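Side-chain contacts in FAD:protein FMN transferase (Vibrio cholerae, PDB 6NXI), which probably transfers the FMN moiety of FAD to a threonine hydroxyl of a target flavoprotein, using magnesium, with release of AMP: residues G189-R192 and D193-W197; K55-E58 and L59-F62; A166-L169 and Q170-G173. All blocks are in the same frame, centred on the assembly; numbering follows the deposited sequence. Where two conformers were deposited one is given.

Contact 1. Residues G189-R192 and D193-W197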
loop_
_atom_site.group_PDB
_atom_site.type_symbol
_atom_site.label_atom_id
_atom_site.label_comp_id
_atom_site.label_asym_id
_atom_site.label_seq_id
_atom_site.Cartn_x
_atom_site.Cartn_y
_atom_site.Cartn_z
ATOM N N GLY A 189 2.055 16.614 13.473
ATOM C CA GLY A 189 2.703 17.735 14.166
ATOM C C GLY A 189 3.773 18.362 13.326
ATOM O O GLY A 189 3.557 18.514 12.103
ATOM N N LEU A 190 4.906 18.681 13.930
ATOM C CA LEU A 190 5.916 19.592 13.366
ATOM C C LEU A 190 7.295 18.928 13.361
ATOM O O LEU A 190 7.612 18.126 14.262
ATOM C CB LEU A 190 5.948 20.865 14.203
ATOM C CG LEU A 190 4.630 21.623 14.322
ATOM C CD1 LEU A 190 4.778 22.703 15.350
ATOM C CD2 LEU A 190 4.154 22.162 12.982
ATOM N N ASN A 191 8.111 19.295 12.376
ATOM C CA ASN A 191 9.501 18.803 12.207
ATOM C C ASN A 191 10.440 19.587 13.119
ATOM O O ASN A 191 9.944 20.324 14.027
ATOM C CB ASN A 191 9.893 18.801 10.729
ATOM C CG ASN A 191 10.260 20.172 10.174
ATOM O OD1 ASN A 191 10.296 21.151 10.917
ATOM N ND2 ASN A 191 10.417 20.261 8.857
ATOM N N ARG A 192 11.739 19.348 12.971
ATOM C CA ARG A 192 12.730 19.870 13.943
ATOM C C ARG A 192 12.833 21.395 13.803
ATOM O O ARG A 192 13.210 22.025 14.794
ATOM C CB ARG A 192 14.111 19.240 13.761
ATOM C CG ARG A 192 14.901 19.623 12.523
ATOM C CD ARG A 192 16.114 18.690 12.500
ATOM N NE ARG A 192 17.308 19.153 11.798
ATOM C CZ ARG A 192 17.365 19.474 10.510
ATOM N NH1 ARG A 192 16.281 19.416 9.748
ATOM N NH2 ARG A 192 18.516 19.884 9.997
ATOM N N ASP A 193 12.366 21.939 12.685
ATOM C CA ASP A 193 12.357 23.411 12.457
ATOM C C ASP A 193 11.010 24.018 12.865
ATOM O O ASP A 193 10.825 25.234 12.702
ATOM C CB ASP A 193 12.654 23.745 11.004
ATOM C CG ASP A 193 13.999 23.242 10.513
ATOM O OD1 ASP A 193 14.965 23.313 11.282
ATOM O OD2 ASP A 193 14.065 22.807 9.358
ATOM N N GLY A 194 10.096 23.235 13.418
ATOM C CA GLY A 194 8.799 23.736 13.895
ATOM C C GLY A 194 7.821 23.970 12.770
ATOM O O GLY A 194 6.855 24.731 12.952
ATOM N N VAL A 195 8.047 23.352 11.618
ATOM C CA VAL A 195 7.072 23.471 10.506
ATOM C C VAL A 195 6.530 22.085 10.179
ATOM O O VAL A 195 7.170 21.068 10.449
ATOM C CB VAL A 195 7.673 24.149 9.280
ATOM C CG1 VAL A 195 8.094 25.566 9.581
ATOM C CG2 VAL A 195 8.801 23.343 8.665
ATOM N N PRO A 196 5.317 22.015 9.594
ATOM C CA PRO A 196 4.753 20.733 9.230
ATOM C C PRO A 196 5.736 19.964 8.342
ATOM O O PRO A 196 6.432 20.564 7.515
ATOM C CB PRO A 196 3.481 21.100 8.477
ATOM C CG PRO A 196 3.126 22.492 9.028
ATOM C CD PRO A 196 4.466 23.160 9.211
ATOM N N TRP A 197 5.768 18.642 8.526
ATOM C CA TRP A 197 6.769 17.762 7.869
ATOM C C TRP A 197 6.649 17.916 6.355
ATOM O O TRP A 197 5.495 17.956 5.867
ATOM C CB TRP A 197 6.507 16.292 8.264
ATOM C CG TRP A 197 6.682 16.002 9.730
ATOM C CD1 TRP A 197 5.711 16.067 10.691
ATOM C CD2 TRP A 197 7.888 15.652 10.407
ATOM N NE1 TRP A 197 6.250 15.843 11.922
ATOM C CE2 TRP A 197 7.575 15.558 11.788
ATOM C CE3 TRP A 197 9.198 15.389 10.012
ATOM C CZ2 TRP A 197 8.514 15.170 12.735
ATOM C CZ3 TRP A 197 10.142 15.015 10.952
ATOM C CH2 TRP A 197 9.801 14.920 12.309
HETATM O O HOH W 1 2.803 17.174 9.388
HETATM O O HOH W 2 11.991 22.559 7.672
#

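Contact 2. Residues K55-E58 and L59-F62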
loop_
_atom_site.group_PDB
_atom_site.type_symbol
_atom_site.label_atom_id
_atom_site.label_comp_id
_atom_site.label_asym_id
_atom_site.label_seq_id
_atom_site.Cartn_x
_atom_site.Cartn_y
_atom_site.Cartn_z
ATOM N N LYS A 55 6.065 -18.676 5.546
ATOM C CA LYS A 55 5.259 -19.896 5.289
ATOM C C LYS A 55 4.293 -20.148 6.453
ATOM O O LYS A 55 3.276 -20.797 6.224
ATOM C CB LYS A 55 6.189 -21.096 5.066
ATOM C CG LYS A 55 7.025 -21.039 3.792
ATOM C CD LYS A 55 8.159 -22.058 3.754
ATOM C CE LYS A 55 8.646 -22.387 2.352
ATOM N NZ LYS A 55 9.780 -21.526 1.920
ATOM N N ASP A 56 4.591 -19.639 7.650
ATOM C CA ASP A 56 3.762 -19.905 8.856
ATOM C C ASP A 56 3.034 -18.630 9.314
ATOM O O ASP A 56 2.528 -18.601 10.471
ATOM C CB ASP A 56 4.646 -20.563 9.922
ATOM C CG ASP A 56 5.275 -21.864 9.425
ATOM O OD1 ASP A 56 4.550 -22.687 8.818
ATOM O OD2 ASP A 56 6.501 -22.035 9.604
ATOM N N SER A 57 2.974 -17.586 8.478
ATOM C CA SER A 57 2.172 -16.393 8.847
ATOM C C SER A 57 0.693 -16.790 8.854
ATOM O O SER A 57 0.344 -17.803 8.237
ATOM C CB SER A 57 2.438 -15.210 7.933
ATOM O OG SER A 57 1.895 -15.499 6.643
ATOM N N GLU A 58 -0.152 -16.058 9.570
ATOM C CA GLU A 58 -1.618 -16.322 9.575
ATOM C C GLU A 58 -2.130 -16.298 8.142
ATOM O O GLU A 58 -2.916 -17.158 7.764
ATOM C CB GLU A 58 -2.434 -15.230 10.246
ATOM C CG GLU A 58 -2.428 -15.214 11.730
ATOM C CD GLU A 58 -3.708 -14.528 12.180
ATOM O OE1 GLU A 58 -4.057 -13.451 11.609
ATOM O OE2 GLU A 58 -4.360 -15.075 13.049
ATOM N N LEU A 59 -1.662 -15.340 7.358
ATOM C CA LEU A 59 -2.179 -15.233 5.982
ATOM C C LEU A 59 -1.686 -16.415 5.158
ATOM O O LEU A 59 -2.477 -16.910 4.342
ATOM C CB LEU A 59 -1.698 -13.926 5.364
ATOM C CG LEU A 59 -2.092 -13.733 3.909
ATOM C CD1 LEU A 59 -3.570 -13.562 3.777
ATOM C CD2 LEU A 59 -1.353 -12.507 3.347
ATOM N N SER A 60 -0.446 -16.858 5.335
ATOM C CA SER A 60 0.049 -17.998 4.505
ATOM C C SER A 60 -0.689 -19.255 4.946
ATOM O O SER A 60 -1.073 -20.049 4.092
ATOM C CB SER A 60 1.510 -18.153 4.593
ATOM O OG SER A 60 2.132 -17.035 3.946
ATOM N N ARG A 61 -0.924 -19.394 6.245
ATOM C CA ARG A 61 -1.702 -20.575 6.705
ATOM C C ARG A 61 -3.110 -20.526 6.099
ATOM O O ARG A 61 -3.643 -21.634 5.777
ATOM C CB ARG A 61 -1.650 -20.658 8.229
ATOM C CG ARG A 61 -0.238 -20.975 8.697
ATOM C CD ARG A 61 -0.184 -21.220 10.173
ATOM N NE ARG A 61 0.131 -20.011 10.899
ATOM C CZ ARG A 61 -0.709 -19.317 11.689
ATOM N NH1 ARG A 61 -1.979 -19.676 11.856
ATOM N NH2 ARG A 61 -0.254 -18.236 12.277
ATOM N N PHE A 62 -3.727 -19.357 5.930
ATOM C CA PHE A 62 -5.032 -19.258 5.230
ATOM C C PHE A 62 -4.867 -19.678 3.764
ATOM O O PHE A 62 -5.732 -20.377 3.232
ATOM C CB PHE A 62 -5.652 -17.875 5.338
ATOM C CG PHE A 62 -6.968 -17.752 4.626
ATOM C CD1 PHE A 62 -8.051 -18.543 5.002
ATOM C CD2 PHE A 62 -7.126 -16.895 3.557
ATOM C CE1 PHE A 62 -9.270 -18.423 4.358
ATOM C CE2 PHE A 62 -8.347 -16.789 2.911
ATOM C CZ PHE A 62 -9.425 -17.543 3.322
#

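Contact 3. Residues A166-L169 and Q170-G173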
loop_
_atom_site.group_PDB
_atom_site.type_symbol
_atom_site.label_atom_id
_atom_site.label_comp_id
_atom_site.label_asym_id
_atom_site.label_seq_id
_atom_site.Cartn_x
_atom_site.Cartn_y
_atom_site.Cartn_z
ATOM N N ALA A 166 2.394 4.528 14.147
ATOM C CA ALA A 166 1.926 5.919 14.427
ATOM C C ALA A 166 1.096 5.870 15.706
ATOM O O ALA A 166 1.306 6.701 16.625
ATOM C CB ALA A 166 1.199 6.518 13.253
ATOM N N ASP A 167 0.215 4.869 15.843
ATOM C CA ASP A 167 -0.616 4.778 17.072
ATOM C C ASP A 167 0.249 4.462 18.281
ATOM O O ASP A 167 -0.052 5.012 19.362
ATOM C CB ASP A 167 -1.694 3.709 16.958
ATOM C CG ASP A 167 -2.788 4.043 15.970
ATOM O OD1 ASP A 167 -2.832 5.175 15.463
ATOM O OD2 ASP A 167 -3.606 3.157 15.732
ATOM N N TYR A 168 1.272 3.637 18.133
ATOM C CA TYR A 168 2.226 3.349 19.228
ATOM C C TYR A 168 2.924 4.653 19.647
ATOM O O TYR A 168 3.072 4.934 20.879
ATOM C CB TYR A 168 3.228 2.256 18.851
ATOM C CG TYR A 168 4.330 2.131 19.875
ATOM C CD1 TYR A 168 4.059 1.690 21.150
ATOM C CD2 TYR A 168 5.633 2.539 19.627
ATOM C CE1 TYR A 168 5.044 1.564 22.101
ATOM C CE2 TYR A 168 6.627 2.457 20.586
ATOM C CZ TYR A 168 6.332 1.990 21.848
ATOM O OH TYR A 168 7.335 1.923 22.771
ATOM N N LEU A 169 3.400 5.443 18.691
ATOM C CA LEU A 169 4.128 6.676 19.070
ATOM C C LEU A 169 3.174 7.584 19.861
ATOM O O LEU A 169 3.609 8.144 20.877
ATOM C CB LEU A 169 4.703 7.355 17.842
ATOM C CG LEU A 169 5.818 6.600 17.132
ATOM C CD1 LEU A 169 6.247 7.407 15.909
ATOM C CD2 LEU A 169 7.019 6.382 18.047
ATOM N N GLN A 170 1.933 7.716 19.410
ATOM C CA GLN A 170 0.912 8.524 20.142
ATOM C C GLN A 170 0.732 7.967 21.550
ATOM O O GLN A 170 0.632 8.768 22.515
ATOM C CB GLN A 170 -0.361 8.530 19.314
ATOM C CG GLN A 170 -0.193 9.380 18.081
ATOM C CD GLN A 170 -1.408 9.501 17.204
ATOM O OE1 GLN A 170 -1.301 10.043 16.108
ATOM N NE2 GLN A 170 -2.562 9.011 17.688
ATOM N N SER A 171 0.647 6.635 21.698
ATOM C CA SER A 171 0.442 5.966 23.005
ATOM C C SER A 171 1.603 6.333 23.928
ATOM O O SER A 171 1.414 6.365 25.157
ATOM C CB SER A 171 0.292 4.468 22.850
ATOM O OG SER A 171 1.560 3.823 22.798
ATOM N N GLN A 172 2.773 6.660 23.375
ATOM C CA GLN A 172 3.987 7.018 24.162
ATOM C C GLN A 172 4.105 8.547 24.330
ATOM O O GLN A 172 5.159 8.995 24.872
ATOM C CB GLN A 172 5.198 6.406 23.439
ATOM C CG GLN A 172 5.270 4.888 23.544
ATOM C CD GLN A 172 5.515 4.424 24.958
ATOM O OE1 GLN A 172 6.359 4.959 25.643
ATOM N NE2 GLN A 172 4.767 3.432 25.414
ATOM N N GLY A 173 3.100 9.332 23.927
ATOM C CA GLY A 173 3.062 10.797 24.122
ATOM C C GLY A 173 3.973 11.509 23.159
ATOM O O GLY A 173 4.356 12.649 23.432
#

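Contact 1. Residues G189-R192 and D193-W197
N191 meets G194 across a type I beta turn, N191 to G194, at the far end of the loop that joins strands 184-188 and 199-203. The turn's own bond runs from G194 N to N191 O at 3.0 Å. G194, with its positive phi, then turns the chain back, and N191 N donates to V195 O at 2.8 Å, almost straight at 178°.

The side chain of N191 adds a second set of polar bonds. With chi1 at 78°, CG sits between the backbone N and the carbonyl carbon, which tucks the amide into the turn. There N191 OD1 accepts from D193 N at 2.8 Å and from V195 N at 3.2 Å, and the two donors come in from opposite faces of the amide plane. The D193 N bond makes an Asx turn, and with G194 N to N191 O an Asx motif; V195 N adds a second grip. At the other branch, N191 ND2 donates to a water that in turn donates to D193 OD2, bridging the two side chains. R192 and D193 run side by side with opposite charges near each other, but D193 OD2 stands well out of the guanidinium plane and receives no N-H.

Apolar packing joins the two arms of the loop: L190 CD2 lies 3.9 Å from P196 CD. The indole of W197, whose NE1 donates to K188 O, also touches strands 7-14 and 17-24. Over one face of its six-membered ring stands the backbone of N191: CA lies 3.7 Å from the ring centroid in a CH-pi contact, only 7° off the normal.

Contact 2. Residues K55-E58 and L59-F62
R61 reaches back from the helix to the carbonyl of D56, five residues earlier and ahead of the helix. R61 NE donates to D56 O at 2.8 Å, with the oxygen at the edge of the guanidinium, 10° out of its plane; R61 NH2 adds a weak bond to the same atom. A bend at chi3, -93°, folds the arginine back along the chain and brings one face of the guanidinium against the backbone of E58, whose CA is 3.6 Å above the plane, toward its rim. The carboxylate of E58 turns elsewhere, to the hydroxyls of S74 and T77 through OE1, and E58 OE2 stays 5.2 Å from R61 NH2.

Next to this, the hydroxyl of S57 caps the first turn. S57 OG accepts from S60 N at 3.0 Å, a bond made possible by chi1 of 70°, which holds OG between the backbone N and the carbonyl carbon, facing the helix. S57 O accepts from R61 N at 2.8 Å, and E58 O from F62 N at 3.0 Å, the first regular bonds of the helix.

Further out, the loop between helices 32-50 and 58-64 is held by further bonds: S57 OG to S51 O, and S60 OG to R54 O. The end of the L59 side chain leads away from this turn, onto T52, V151 and L153. F62 makes a cation-pi contact with K144. S57 OG to S60 N is a serine N-cap at the start of helix 58-64, and the R61 bond to D56 O ties the residue before S57 to the same turn.

Contact 3. Residues A166-L169 and Q170-G173
S171 OG donates to Y168 O at 2.7 Å, one turn back along the helix. Its chi1 of 84° swings the hydroxyl toward the preceding turn, where it approaches the oxygen only 17° from the carbonyl plane. Regular helical bonds run alongside: Q170 N to A166 O at 3.0 Å and S171 N to D167 O at 2.9 Å. Beyond them the pattern frays, for Q172 N divides itself between Y168 O and L169 O, weakly to each. Here helix 157-171 ends in a Schellman motif, with G173, at positive phi, as the C-prime residue; G173 N bonds to Q170 O, and I174 N to L169 O.

Packing follows on the flank where Y168 and Q172 meet. The tyrosine ring stands out from the helix and leans toward its C-terminal end, and Q172 CG comes over one face in a CH-pi contact, 3.9 Å from the ring centroid. A bend at chi2 brings the glutamine's amide, beyond the ring's rim, close to the phenol end, with CD near OH and NE2 near CE1, its plane 31° from that of the ring. Helix 32-50 supplies L35, E38 and L42 against Y168. Elsewhere on the helix, L169 packs on Y177 and V179 of strand 177-181, while Q170 OE1 is hydrogen-bonded to Y177 OH.

In the fold
The three contacts follow one another along the chain in the order 2, 3, 1 without touching. Contacts 1 and 3 lie on the same side of the chain's centre, their centres about 17 Å apart and nearest atoms about 8 Å apart; the chain passes from one to the other through strands 177-181 and 184-188, neighbours in the eight-stranded antiparallel sheet. Contact 2 is on the opposite side from contact 1, about 40 Å away, and about 28 Å from contact 3, both between centres. It is the one near the active site: the L59 side chain is about 7 Å from FAD and about 14 Å from a magnesium ion, whereas contacts 1 and 3 lie away from it.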